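Local coordinates for transferrin binding protein B (Actinobacillus suis, PDB 3PQU) that probably captures host transferrin at the bacterial outer-membrane surface as a lipoprotein co-receptor, serving iron acquisition, at residues Ser231-Asp236 with Lys240-Ser245; Tyr264-Asp269 with Asn293-Gly298; Asp86-Leu91 with Gly124-Glu129; Asp338-Asp343 with Phe347-Leu352. One frame throughout, in Å; residues are numbered along the deposited sequence.

Contact 1 of 4, residues Ser231-Asp236 with Lys240-Ser245; sequences SEFAVD and KKLTGS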
loop_
_atom_site.group_PDB
_atom_site.type_symbol
_atom_site.label_atom_id
_atom_site.label_comp_id
_atom_site.label_asym_id
_atom_site.label_seq_id
_atom_site.Cartn_x
_atom_site.Cartn_y
_atom_site.Cartn_z
ATOM N N SER A 231 -14.342 -7.621 14.038
ATOM C CA SER A 231 -13.008 -7.263 14.478
ATOM C C SER A 231 -13.045 -5.907 15.159
ATOM O O SER A 231 -13.864 -5.044 14.819
ATOM C CB SER A 231 -12.037 -7.238 13.290
ATOM O OG SER A 231 -12.331 -6.191 12.385
ATOM N N GLU A 232 -12.154 -5.713 16.118
ATOM C CA GLU A 232 -11.976 -4.396 16.703
ATOM C C GLU A 232 -10.500 -4.139 16.974
ATOM O O GLU A 232 -9.783 -5.030 17.434
ATOM C CB GLU A 232 -12.802 -4.240 17.980
ATOM C CG GLU A 232 -12.783 -2.797 18.494
ATOM C CD GLU A 232 -13.787 -2.534 19.611
ATOM O OE1 GLU A 232 -14.820 -3.240 19.684
ATOM O OE2 GLU A 232 -13.537 -1.602 20.408
ATOM N N PHE A 233 -10.041 -2.933 16.651
ATOM C CA PHE A 233 -8.652 -2.551 16.915
ATOM C C PHE A 233 -8.520 -1.232 17.683
ATOM O O PHE A 233 -9.319 -0.311 17.503
ATOM C CB PHE A 233 -7.869 -2.444 15.610
ATOM C CG PHE A 233 -7.905 -3.692 14.777
ATOM C CD1 PHE A 233 -6.900 -4.637 14.884
ATOM C CD2 PHE A 233 -8.951 -3.922 13.884
ATOM C CE1 PHE A 233 -6.919 -5.802 14.113
ATOM C CE2 PHE A 233 -8.984 -5.076 13.114
ATOM C CZ PHE A 233 -7.959 -6.024 13.229
ATOM N N ALA A 234 -7.499 -1.147 18.530
ATOM C CA ALA A 234 -7.176 0.087 19.237
ATOM C C ALA A 234 -5.783 0.510 18.778
ATOM O O ALA A 234 -4.802 -0.160 19.083
ATOM C CB ALA A 234 -7.209 -0.138 20.757
ATOM N N VAL A 235 -5.691 1.595 18.015
ATOM C CA VAL A 235 -4.406 1.986 17.444
ATOM C C VAL A 235 -3.771 3.132 18.229
ATOM O O VAL A 235 -4.386 4.185 18.406
ATOM C CB VAL A 235 -4.527 2.400 15.959
ATOM C CG1 VAL A 235 -3.157 2.826 15.423
ATOM C CG2 VAL A 235 -5.119 1.267 15.121
ATOM N N ASP A 236 -2.541 2.932 18.691
ATOM C CA ASP A 236 -1.807 3.979 19.410
ATOM C C ASP A 236 -0.814 4.592 18.429
ATOM O O ASP A 236 0.341 4.159 18.334
ATOM C CB ASP A 236 -1.083 3.373 20.619
ATOM C CG ASP A 236 -0.307 4.413 21.451
ATOM O OD1 ASP A 236 -0.037 5.548 20.984
ATOM O OD2 ASP A 236 0.072 4.065 22.585
ATOM N N LYS A 240 3.261 4.202 17.814
ATOM C CA LYS A 240 3.479 3.315 16.673
ATOM C C LYS A 240 3.136 1.856 16.972
ATOM O O LYS A 240 3.869 0.943 16.563
ATOM C CB LYS A 240 4.942 3.383 16.240
ATOM C CG LYS A 240 5.402 4.757 15.768
ATOM C CD LYS A 240 4.571 5.230 14.590
ATOM C CE LYS A 240 5.131 6.508 13.974
ATOM N NZ LYS A 240 4.234 7.019 12.893
ATOM N N LYS A 241 2.041 1.628 17.688
ATOM C CA LYS A 241 1.639 0.263 18.053
ATOM C C LYS A 241 0.136 0.133 17.921
ATOM O O LYS A 241 -0.564 1.130 17.881
ATOM C CB LYS A 241 2.008 -0.051 19.512
ATOM C CG LYS A 241 3.485 -0.173 19.817
ATOM C CD LYS A 241 3.700 -0.525 21.288
ATOM C CE LYS A 241 5.156 -0.884 21.572
ATOM N NZ LYS A 241 5.611 -2.093 20.815
ATOM N N LEU A 242 -0.358 -1.101 17.914
ATOM C CA LEU A 242 -1.787 -1.334 17.945
ATOM C C LEU A 242 -2.093 -2.697 18.533
ATOM O O LEU A 242 -1.263 -3.610 18.495
ATOM C CB LEU A 242 -2.368 -1.255 16.521
ATOM C CG LEU A 242 -1.974 -2.352 15.523
ATOM C CD1 LEU A 242 -2.804 -3.621 15.701
ATOM C CD2 LEU A 242 -2.122 -1.829 14.093
ATOM N N THR A 243 -3.309 -2.843 19.038
ATOM C CA THR A 243 -3.790 -4.134 19.488
ATOM C C THR A 243 -5.166 -4.355 18.886
ATOM O O THR A 243 -5.755 -3.445 18.296
ATOM C CB THR A 243 -3.916 -4.195 21.024
ATOM O OG1 THR A 243 -4.887 -3.234 21.458
ATOM C CG2 THR A 243 -2.564 -3.933 21.714
ATOM N N GLY A 244 -5.696 -5.562 19.039
ATOM C CA GLY A 244 -7.036 -5.819 18.557
ATOM C C GLY A 244 -7.561 -7.177 18.962
ATOM O O GLY A 244 -6.859 -7.974 19.590
ATOM N N SER A 245 -8.796 -7.441 18.561
ATOM C CA SER A 245 -9.500 -8.662 18.929
ATOM C C SER A 245 -10.339 -9.139 17.747
ATOM O O SER A 245 -10.932 -8.328 17.035
ATOM C CB SER A 245 -10.426 -8.360 20.122
ATOM O OG SER A 245 -9.669 -8.104 21.286
#
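Glu232 and Ser245 open a ladder of backbone hydrogen bonds that continues through Ala234 with Thr243 and Asp236 with Lys241. Each of these three antiparallel hydrogen-bonded pairs contributes two bonds, six in all. Glu232 N reaches Ser245 O at 3.0 Å, and Ala234 N meets Thr243 O at 2.9 Å. At the turn end, Lys240 and Lys241 both face Asp236, which makes a G1 beta bulge, and Lys240 has the positive phi of 58° that this bulge requires.

Apolar contacts lie on the face carrying Phe233, Val235 and Leu242. With CG2 of Val235 beside its own backbone N and CG1 anti to it (chi1 179°), CG2 comes within 4.0 Å of Leu242 CB. Phe233 CD1 approaches Leu242 CD1 at 4.3 Å and lies 3.9 Å from Gly244 CA, where the opposing residue has no side chain to displace the ring. Beyond the hairpin the Phe233 ring meets Phe322, and Leu242 packs on Ala268.

The other face carries Glu232, Ala234, Asp236, Lys241, Thr243 and Ser245, mostly polar. Asp236 OD1 accepts from Asn239 N and Asn168 ND2, while Lys241 NZ forms a salt bridge with Asp269 on the next strand.

The chemistry is therefore split: backbone bonds set the register, one face makes apolar contacts consistent with the barrel interior, and the other carries mainly polar groups and charges.

Contact 2 of 4, residues Tyr264-Asp269 with Asn293-Gly298; sequences YSIEAD and NYLEGG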
loop_
_atom_site.group_PDB
_atom_site.type_symbol
_atom_site.label_atom_id
_atom_site.label_comp_id
_atom_site.label_asym_id
_atom_site.label_seq_id
_atom_site.Cartn_x
_atom_site.Cartn_y
_atom_site.Cartn_z
ATOM N N TYR A 264 -9.135 -14.524 18.642
ATOM C CA TYR A 264 -7.754 -14.021 18.551
ATOM C C TYR A 264 -7.559 -12.671 19.224
ATOM O O TYR A 264 -8.476 -11.837 19.242
ATOM C CB TYR A 264 -7.347 -13.860 17.088
ATOM C CG TYR A 264 -6.933 -15.115 16.376
ATOM C CD1 TYR A 264 -5.666 -15.673 16.580
ATOM C CD2 TYR A 264 -7.794 -15.732 15.469
ATOM C CE1 TYR A 264 -5.292 -16.837 15.919
ATOM C CE2 TYR A 264 -7.433 -16.862 14.809
ATOM C CZ TYR A 264 -6.179 -17.418 15.025
ATOM O OH TYR A 264 -5.834 -18.549 14.337
ATOM N N SER A 265 -6.360 -12.468 19.766
ATOM C CA SER A 265 -5.868 -11.141 20.160
ATOM C C SER A 265 -4.769 -10.758 19.181
ATOM O O SER A 265 -3.991 -11.600 18.746
ATOM C CB SER A 265 -5.249 -11.126 21.589
ATOM O OG SER A 265 -6.209 -11.408 22.593
ATOM N N ILE A 266 -4.640 -9.479 18.885
ATOM C CA ILE A 266 -3.652 -9.084 17.894
ATOM C C ILE A 266 -2.731 -8.013 18.458
ATOM O O ILE A 266 -3.166 -7.153 19.225
ATOM C CB ILE A 266 -4.367 -8.573 16.621
ATOM C CG1 ILE A 266 -4.985 -9.755 15.866
ATOM C CG2 ILE A 266 -3.418 -7.775 15.755
ATOM C CD1 ILE A 266 -5.736 -9.356 14.633
ATOM N N GLU A 267 -1.445 -8.081 18.120
ATOM C CA GLU A 267 -0.548 -6.995 18.475
ATOM C C GLU A 267 0.340 -6.714 17.279
ATOM O O GLU A 267 0.701 -7.635 16.534
ATOM C CB GLU A 267 0.270 -7.309 19.751
ATOM C CG GLU A 267 1.183 -8.519 19.639
ATOM C CD GLU A 267 2.016 -8.742 20.895
ATOM O OE1 GLU A 267 1.616 -8.244 21.971
ATOM O OE2 GLU A 267 3.068 -9.415 20.807
ATOM N N ALA A 268 0.671 -5.441 17.067
ATOM C CA ALA A 268 1.498 -5.086 15.916
ATOM C C ALA A 268 2.198 -3.748 16.110
ATOM O O ALA A 268 1.761 -2.919 16.906
ATOM C CB ALA A 268 0.655 -5.096 14.611
ATOM N N ASP A 269 3.308 -3.574 15.408
ATOM C CA ASP A 269 4.052 -2.323 15.415
ATOM C C ASP A 269 3.953 -1.662 14.043
ATOM O O ASP A 269 3.986 -2.340 13.010
ATOM C CB ASP A 269 5.534 -2.561 15.745
ATOM C CG ASP A 269 5.741 -3.137 17.140
ATOM O OD1 ASP A 269 5.143 -2.613 18.102
ATOM O OD2 ASP A 269 6.503 -4.119 17.271
ATOM N N ASN A 293 2.922 -15.902 13.775
ATOM C CA ASN A 293 3.983 -14.897 13.885
ATOM C C ASN A 293 4.039 -14.021 12.642
ATOM O O ASN A 293 4.958 -13.218 12.494
ATOM C CB ASN A 293 5.353 -15.569 13.983
ATOM C CG ASN A 293 5.649 -16.089 15.354
ATOM O OD1 ASN A 293 5.167 -15.555 16.354
ATOM N ND2 ASN A 293 6.461 -17.134 15.417
ATOM N N TYR A 294 3.078 -14.201 11.740
ATOM C CA TYR A 294 3.150 -13.618 10.401
ATOM C C TYR A 294 1.918 -12.789 10.052
ATOM O O TYR A 294 1.190 -13.095 9.107
ATOM C CB TYR A 294 3.360 -14.730 9.376
ATOM C CG TYR A 294 4.611 -15.521 9.677
ATOM C CD1 TYR A 294 5.866 -15.038 9.316
ATOM C CD2 TYR A 294 4.538 -16.740 10.345
ATOM C CE1 TYR A 294 7.021 -15.753 9.609
ATOM C CE2 TYR A 294 5.691 -17.462 10.644
ATOM C CZ TYR A 294 6.920 -16.961 10.276
ATOM O OH TYR A 294 8.043 -17.680 10.571
ATOM N N LEU A 295 1.697 -11.731 10.823
ATOM C CA LEU A 295 0.603 -10.813 10.564
ATOM C C LEU A 295 1.168 -9.533 9.957
ATOM O O LEU A 295 2.133 -8.978 10.476
ATOM C CB LEU A 295 -0.135 -10.491 11.868
ATOM C CG LEU A 295 -1.330 -9.527 11.756
ATOM C CD1 LEU A 295 -2.469 -9.952 12.688
ATOM C CD2 LEU A 295 -0.910 -8.075 12.017
ATOM N N GLU A 296 0.556 -9.064 8.868
ATOM C CA GLU A 296 1.005 -7.836 8.215
ATOM C C GLU A 296 -0.195 -7.204 7.565
ATOM O O GLU A 296 -1.039 -7.902 7.010
ATOM C CB GLU A 296 2.071 -8.139 7.151
ATOM C CG GLU A 296 2.914 -6.926 6.721
ATOM C CD GLU A 296 2.250 -6.015 5.679
ATOM O OE1 GLU A 296 1.200 -6.378 5.102
ATOM O OE2 GLU A 296 2.801 -4.921 5.415
ATOM N N GLY A 297 -0.282 -5.886 7.652
ATOM C CA GLY A 297 -1.355 -5.144 7.015
ATOM C C GLY A 297 -0.987 -3.672 6.848
ATOM O O GLY A 297 0.158 -3.276 7.073
ATOM N N GLY A 298 -1.956 -2.857 6.445
ATOM C CA GLY A 298 -1.703 -1.439 6.251
ATOM C C GLY A 298 -2.901 -0.530 6.458
ATOM O O GLY A 298 -4.041 -0.999 6.537
#
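Ile266 and Leu295 meet through methyl groups, their side chains roughly perpendicular. Leu295 CD1 is the shared contact point: it lies 3.8 Å from Ile266 CD1 and 3.9 Å from Ile266 CG2, so it rests against both ends of the isoleucine fork. The other leucine branch, CD2, reaches Ala268 CB at 4.2 Å. Leu295 thus divides its two methyls between two residues of the facing strand.

Torsions account for this reach. Leu295 CG stands anti to the backbone N (chi1 -180°), which carries CD1 and CD2 to Ile266 and Ala268. These two residues, two positions apart on their strand, both point their CB atoms toward 293-298. No hydrogen bond joins the segments, and the nearest CA atoms, those of Ala268 and Leu295, are still 7.9 Å apart; side chains alone bridge the gap.

In the next shell, Leu246 packs on Ile266, Leu242 and Phe275 on Ala268, and Phe322 on Leu295. Backbone bonds hold Ile266 to Gly244 and Ala268 to Leu242, fixing the strand from which both residues project.

Strands 260-271 and 292-300 belong to one antiparallel sheet, with strand 274-281 between them. The sheet curls strongly enough for these next-but-one strands to meet on its inner side, as in a beta barrel, consistent with the N-lobe barrel of transferrin-binding protein B.

Contact 3 of 4, residues Asp86-Leu91 with Gly124-Glu129; sequences DEIPHL and GYVFDE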
loop_
_atom_site.group_PDB
_atom_site.type_symbol
_atom_site.label_atom_id
_atom_site.label_comp_id
_atom_site.label_asym_id
_atom_site.label_seq_id
_atom_site.Cartn_x
_atom_site.Cartn_y
_atom_site.Cartn_z
ATOM N N ASP A 86 -13.716 -1.646 -7.085
ATOM C CA ASP A 86 -15.044 -2.034 -7.540
ATOM C C ASP A 86 -14.976 -3.361 -8.283
ATOM O O ASP A 86 -15.952 -4.100 -8.326
ATOM C CB ASP A 86 -15.646 -0.959 -8.444
ATOM C CG ASP A 86 -16.007 0.304 -7.683
ATOM O OD1 ASP A 86 -16.210 0.221 -6.447
ATOM O OD2 ASP A 86 -16.094 1.375 -8.327
ATOM N N GLU A 87 -13.818 -3.662 -8.865
ATOM C CA GLU A 87 -13.612 -4.945 -9.516
ATOM C C GLU A 87 -13.205 -5.986 -8.474
ATOM O O GLU A 87 -12.031 -6.107 -8.144
ATOM C CB GLU A 87 -12.516 -4.847 -10.572
ATOM C CG GLU A 87 -12.832 -3.955 -11.748
ATOM C CD GLU A 87 -11.705 -3.942 -12.768
ATOM O OE1 GLU A 87 -11.640 -2.996 -13.583
ATOM O OE2 GLU A 87 -10.879 -4.880 -12.745
ATOM N N ILE A 88 -14.177 -6.723 -7.950
ATOM C CA ILE A 88 -13.904 -7.773 -6.980
ATOM C C ILE A 88 -12.989 -8.839 -7.594
ATOM O O ILE A 88 -13.233 -9.322 -8.703
ATOM C CB ILE A 88 -15.232 -8.400 -6.477
ATOM C CG1 ILE A 88 -16.152 -7.318 -5.903
ATOM C CG2 ILE A 88 -14.972 -9.478 -5.435
ATOM C CD1 ILE A 88 -15.613 -6.625 -4.629
ATOM N N PRO A 89 -11.907 -9.202 -6.894
ATOM C CA PRO A 89 -10.974 -10.151 -7.527
ATOM C C PRO A 89 -11.653 -11.453 -7.946
ATOM O O PRO A 89 -12.422 -11.997 -7.162
ATOM C CB PRO A 89 -9.939 -10.431 -6.415
ATOM C CG PRO A 89 -9.966 -9.201 -5.553
ATOM C CD PRO A 89 -11.403 -8.678 -5.608
ATOM N N HIS A 90 -11.365 -11.937 -9.158
ATOM C CA HIS A 90 -11.897 -13.208 -9.655
ATOM C C HIS A 90 -13.431 -13.272 -9.899
ATOM O O HIS A 90 -13.929 -14.281 -10.397
ATOM C CB HIS A 90 -11.427 -14.369 -8.761
ATOM C CG HIS A 90 -9.940 -14.560 -8.761
ATOM N ND1 HIS A 90 -9.276 -15.226 -9.767
ATOM C CD2 HIS A 90 -8.983 -14.138 -7.898
ATOM C CE1 HIS A 90 -7.978 -15.222 -9.518
ATOM N NE2 HIS A 90 -7.775 -14.572 -8.387
ATOM N N LEU A 91 -14.177 -12.218 -9.573
ATOM C CA LEU A 91 -15.640 -12.275 -9.716
ATOM C C LEU A 91 -16.070 -12.594 -11.162
ATOM O O LEU A 91 -16.940 -13.435 -11.400
ATOM C CB LEU A 91 -16.312 -10.988 -9.217
ATOM C CG LEU A 91 -17.852 -11.029 -9.239
ATOM C CD1 LEU A 91 -18.395 -12.088 -8.263
ATOM C CD2 LEU A 91 -18.505 -9.670 -8.964
ATOM N N GLY A 124 -12.624 -10.148 2.429
ATOM C CA GLY A 124 -13.449 -11.278 2.832
ATOM C C GLY A 124 -13.274 -12.432 1.866
ATOM O O GLY A 124 -12.271 -13.149 1.879
ATOM N N TYR A 125 -14.261 -12.608 1.000
ATOM C CA TYR A 125 -14.291 -13.786 0.154
ATOM C C TYR A 125 -15.120 -13.527 -1.094
ATOM O O TYR A 125 -15.955 -12.611 -1.149
ATOM C CB TYR A 125 -14.845 -14.988 0.932
ATOM C CG TYR A 125 -16.141 -14.683 1.662
ATOM C CD1 TYR A 125 -17.351 -14.568 0.965
ATOM C CD2 TYR A 125 -16.157 -14.491 3.040
ATOM C CE1 TYR A 125 -18.565 -14.264 1.639
ATOM C CE2 TYR A 125 -17.362 -14.194 3.727
ATOM C CZ TYR A 125 -18.560 -14.089 3.005
ATOM O OH TYR A 125 -19.736 -13.790 3.654
ATOM N N VAL A 126 -14.834 -14.323 -2.108
ATOM C CA VAL A 126 -15.596 -14.317 -3.342
ATOM C C VAL A 126 -15.599 -15.767 -3.797
ATOM O O VAL A 126 -14.557 -16.423 -3.804
ATOM C CB VAL A 126 -14.953 -13.373 -4.367
ATOM C CG1 VAL A 126 -13.427 -13.555 -4.385
ATOM C CG2 VAL A 126 -15.570 -13.550 -5.739
ATOM N N PHE A 127 -16.769 -16.294 -4.122
ATOM C CA PHE A 127 -16.832 -17.730 -4.369
ATOM C C PHE A 127 -18.051 -18.200 -5.148
ATOM O O PHE A 127 -19.072 -17.502 -5.232
ATOM C CB PHE A 127 -16.751 -18.475 -3.026
ATOM C CG PHE A 127 -18.044 -18.439 -2.232
ATOM C CD1 PHE A 127 -18.950 -19.489 -2.308
ATOM C CD2 PHE A 127 -18.353 -17.343 -1.423
ATOM C CE1 PHE A 127 -20.163 -19.446 -1.592
ATOM C CE2 PHE A 127 -19.540 -17.294 -0.699
ATOM C CZ PHE A 127 -20.451 -18.348 -0.780
ATOM N N ASP A 128 -17.910 -19.390 -5.727
ATOM C CA ASP A 128 -18.999 -20.118 -6.367
ATOM C C ASP A 128 -19.418 -21.185 -5.356
ATOM O O ASP A 128 -18.592 -21.960 -4.882
ATOM C CB ASP A 128 -18.503 -20.747 -7.684
ATOM C CG ASP A 128 -19.601 -21.474 -8.459
ATOM O OD1 ASP A 128 -20.516 -22.037 -7.843
ATOM O OD2 ASP A 128 -19.540 -21.520 -9.699
ATOM N N GLU A 129 -20.688 -21.212 -4.988
ATOM C CA GLU A 129 -21.141 -22.153 -3.960
ATOM C C GLU A 129 -20.892 -23.616 -4.345
ATOM O O GLU A 129 -20.663 -24.456 -3.481
ATOM C CB GLU A 129 -22.638 -21.978 -3.709
ATOM C CG GLU A 129 -23.226 -22.956 -2.729
ATOM C CD GLU A 129 -24.707 -22.690 -2.480
ATOM O OE1 GLU A 129 -25.071 -21.523 -2.222
ATOM O OE2 GLU A 129 -25.511 -23.647 -2.539
#
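Val126 has a chi1 of 44° that sets its methyls against Ile88, Pro89 and Leu91, with CG1 between its backbone N and carbonyl carbon and CG2 anti to the N. Ile88 answers with chi1 -56°, leaving its CG2 beside the carbonyl carbon and 4.0 Å from Val126 CB; the two side chains run alongside one another, pointing opposite ways. CG1 of Val126 faces the backbone instead, in the conformer given 3.3 Å from Pro89 O, a closeness that is uncertain because Val126 is deposited in two conformers.

A type II beta turn from Ile88 to Leu91 presents this surface, and Leu91 N donates a hydrogen bond to Ile88 O at 3.2 Å across it. The turn leads into helix 91-97, with His90 at the N-cap position, and so packs the helix entrance on strand 121-128 in the antiparallel sheet of the N-lobe handle.

Leu91 supplies the last apolar touch, its CD1 lying 4.1 Å from Val126 CG2 in the same conformer. Around these groups, His105 touches both Ile88 and Val126, and Tyr152 lies against Val126 while stacking with the His90 ring. His90 NE2 is hydrogen-bonded to Glu45, tying the turn to another strand of the same sheet.

Contact 4 of 4, residues Asp338-Asp343 with Phe347-Leu352; sequences DATKID and FNAKEL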
loop_
_atom_site.group_PDB
_atom_site.type_symbol
_atom_site.label_atom_id
_atom_site.label_comp_id
_atom_site.label_asym_id
_atom_site.label_seq_id
_atom_site.Cartn_x
_atom_site.Cartn_y
_atom_site.Cartn_z
ATOM N N ASP A 338 5.596 11.594 1.248
ATOM C CA ASP A 338 5.324 12.260 -0.017
ATOM C C ASP A 338 5.680 11.266 -1.122
ATOM O O ASP A 338 6.717 10.604 -1.053
ATOM C CB ASP A 338 6.150 13.549 -0.171
ATOM C CG ASP A 338 5.668 14.674 0.732
ATOM O OD1 ASP A 338 4.445 14.857 0.859
ATOM O OD2 ASP A 338 6.517 15.394 1.299
ATOM N N ALA A 339 4.809 11.140 -2.116
ATOM C CA ALA A 339 5.082 10.330 -3.303
ATOM C C ALA A 339 4.181 10.819 -4.438
ATOM O O ALA A 339 2.979 10.500 -4.489
ATOM C CB ALA A 339 4.867 8.821 -3.024
ATOM N N THR A 340 4.786 11.602 -5.330
ATOM C CA THR A 340 4.079 12.357 -6.360
ATOM C C THR A 340 4.681 12.113 -7.738
ATOM O O THR A 340 5.889 11.911 -7.881
ATOM C CB THR A 340 4.177 13.887 -6.109
ATOM O OG1 THR A 340 3.640 14.217 -4.821
ATOM C CG2 THR A 340 3.421 14.656 -7.182
ATOM N N LYS A 341 3.823 12.133 -8.747
ATOM C CA LYS A 341 4.249 12.052 -10.130
ATOM C C LYS A 341 3.741 13.306 -10.830
ATOM O O LYS A 341 2.556 13.643 -10.742
ATOM C CB LYS A 341 3.672 10.803 -10.800
ATOM C CG LYS A 341 4.200 10.541 -12.210
ATOM C CD LYS A 341 3.604 9.264 -12.809
ATOM C CE LYS A 341 2.082 9.344 -12.924
ATOM N NZ LYS A 341 1.486 8.138 -13.579
ATOM N N ILE A 342 4.646 14.008 -11.503
ATOM C CA ILE A 342 4.269 15.166 -12.300
ATOM C C ILE A 342 4.372 14.866 -13.785
ATOM O O ILE A 342 5.439 14.494 -14.281
ATOM C CB ILE A 342 5.158 16.370 -11.992
ATOM C CG1 ILE A 342 4.848 16.905 -10.596
ATOM C CG2 ILE A 342 4.955 17.464 -13.040
ATOM C CD1 ILE A 342 5.640 18.138 -10.235
ATOM N N ASP A 343 3.267 15.054 -14.501
ATOM C CA ASP A 343 3.256 14.767 -15.930
ATOM C C ASP A 343 3.910 15.883 -16.732
ATOM O O ASP A 343 3.600 17.060 -16.545
ATOM C CB ASP A 343 1.842 14.515 -16.450
ATOM C CG ASP A 343 1.838 14.081 -17.910
ATOM O OD1 ASP A 343 1.643 12.875 -18.175
ATOM O OD2 ASP A 343 2.059 14.941 -18.791
ATOM N N PHE A 347 1.722 18.969 -17.218
ATOM C CA PHE A 347 2.319 19.636 -16.063
ATOM C C PHE A 347 1.381 19.605 -14.851
ATOM O O PHE A 347 1.295 20.569 -14.091
ATOM C CB PHE A 347 2.746 21.065 -16.428
ATOM C CG PHE A 347 3.696 21.121 -17.588
ATOM C CD1 PHE A 347 5.065 21.055 -17.386
ATOM C CD2 PHE A 347 3.219 21.211 -18.887
ATOM C CE1 PHE A 347 5.942 21.092 -18.456
ATOM C CE2 PHE A 347 4.092 21.248 -19.962
ATOM C CZ PHE A 347 5.455 21.190 -19.747
ATOM N N ASN A 348 0.680 18.482 -14.689
ATOM C CA ASN A 348 -0.148 18.228 -13.513
ATOM C C ASN A 348 0.402 17.058 -12.686
ATOM O O ASN A 348 1.205 16.261 -13.179
ATOM C CB ASN A 348 -1.601 17.965 -13.918
ATOM C CG ASN A 348 -1.745 16.761 -14.833
ATOM O OD1 ASN A 348 -0.813 15.977 -14.999
ATOM N ND2 ASN A 348 -2.919 16.613 -15.434
ATOM N N ALA A 349 -0.035 16.962 -11.434
ATOM C CA ALA A 349 0.505 15.982 -10.495
ATOM C C ALA A 349 -0.524 14.930 -10.093
ATOM O O ALA A 349 -1.726 15.179 -10.106
ATOM C CB ALA A 349 1.054 16.679 -9.252
ATOM N N LYS A 350 -0.031 13.757 -9.726
ATOM C CA LYS A 350 -0.885 12.659 -9.283
ATOM C C LYS A 350 -0.178 11.903 -8.159
ATOM O O LYS A 350 1.053 11.884 -8.103
ATOM C CB LYS A 350 -1.177 11.707 -10.452
ATOM C CG LYS A 350 -1.672 12.400 -11.717
ATOM C CD LYS A 350 -1.876 11.415 -12.864
ATOM C CE LYS A 350 -2.447 12.109 -14.096
ATOM N NZ LYS A 350 -3.758 12.766 -13.815
ATOM N N GLU A 351 -0.945 11.265 -7.278
ATOM C CA GLU A 351 -0.340 10.518 -6.181
ATOM C C GLU A 351 0.263 9.215 -6.690
ATOM O O GLU A 351 -0.188 8.674 -7.699
ATOM C CB GLU A 351 -1.369 10.231 -5.083
ATOM C CG GLU A 351 -1.984 11.480 -4.475
ATOM C CD GLU A 351 -0.969 12.353 -3.766
ATOM O OE1 GLU A 351 0.097 11.834 -3.374
ATOM O OE2 GLU A 351 -1.243 13.560 -3.588
ATOM N N LEU A 352 1.293 8.734 -5.998
ATOM C CA LEU A 352 1.866 7.414 -6.267
ATOM C C LEU A 352 1.625 6.511 -5.068
ATOM O O LEU A 352 1.546 6.989 -3.940
ATOM C CB LEU A 352 3.380 7.512 -6.510
ATOM C CG LEU A 352 3.903 8.259 -7.742
ATOM C CD1 LEU A 352 5.412 8.437 -7.653
ATOM C CD2 LEU A 352 3.521 7.533 -9.025
HETATM O O HOH W 1 2.469 13.074 -1.912
#
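Leu352 packs along Ala339, Thr340 and Lys341. Its CB lies 3.6 Å from Ala339 O and faces Ala339 CB. Next, CG, set anti to the carbonyl carbon (chi1 -66°), sits over Thr340 C and Lys341 CB. The fork then divides: CD1 approaches Thr340 O at 3.5 Å, and CD2 reaches Lys341 CB at 3.7 Å, with Lys341 CD slightly farther. It is thus the aliphatic part of Lys341 that the leucine touches.

The backbone of Leu352 is held too: its N donates to Ala339 O at 2.9 Å. Lys341 and Lys350 form the central hydrogen-bonded pair, with Lys341 N to Lys350 O at 2.9 Å and a return bond, and Asp343 N donates to Asn348 O at 2.7 Å. On the opposite face, Thr340 CG2 meets Ala349 CB at 3.7 Å. A water accepts from Ala339 N and donates to Glu351 OE1, linking Ala339 to Glu351 across the two strands. Asn348 OD1, near Asp343 CB, is buried by the contact and has no partner in the model.

This beta hairpin belongs to the C-lobe handle. Strand 333-343 pairs on its other edge with strand 413-424, while Ile342 and Ala349 touch His550 on strand 544-551 of the neighbouring barrel sheet.

Contacts 1 and 2 form a continuous structure: their centres are 9 Å apart, and strands 241-249 and 260-271 are neighbours in one sheet. They also join through packing of Phe233 CE1 on Ile266 CD1 at 3.8 Å and of Thr243 CB on Ile266 O at 3.5 Å. Contact 1 links adjacent strands; contact 2 joins next-but-one strands through apolar side chains inside the curve of the sheet. Contact 3, in the N-lobe handle, is separate, its nearest atoms about 11 Å from contact 1 and about 13 Å from contact 2. A glycerol, probably from crystallisation, sits beside contact 3, about 4 Å from the Pro89 side chain. Contact 4 lies in the C-lobe handle, with its centre about 32 Å from those of the other three.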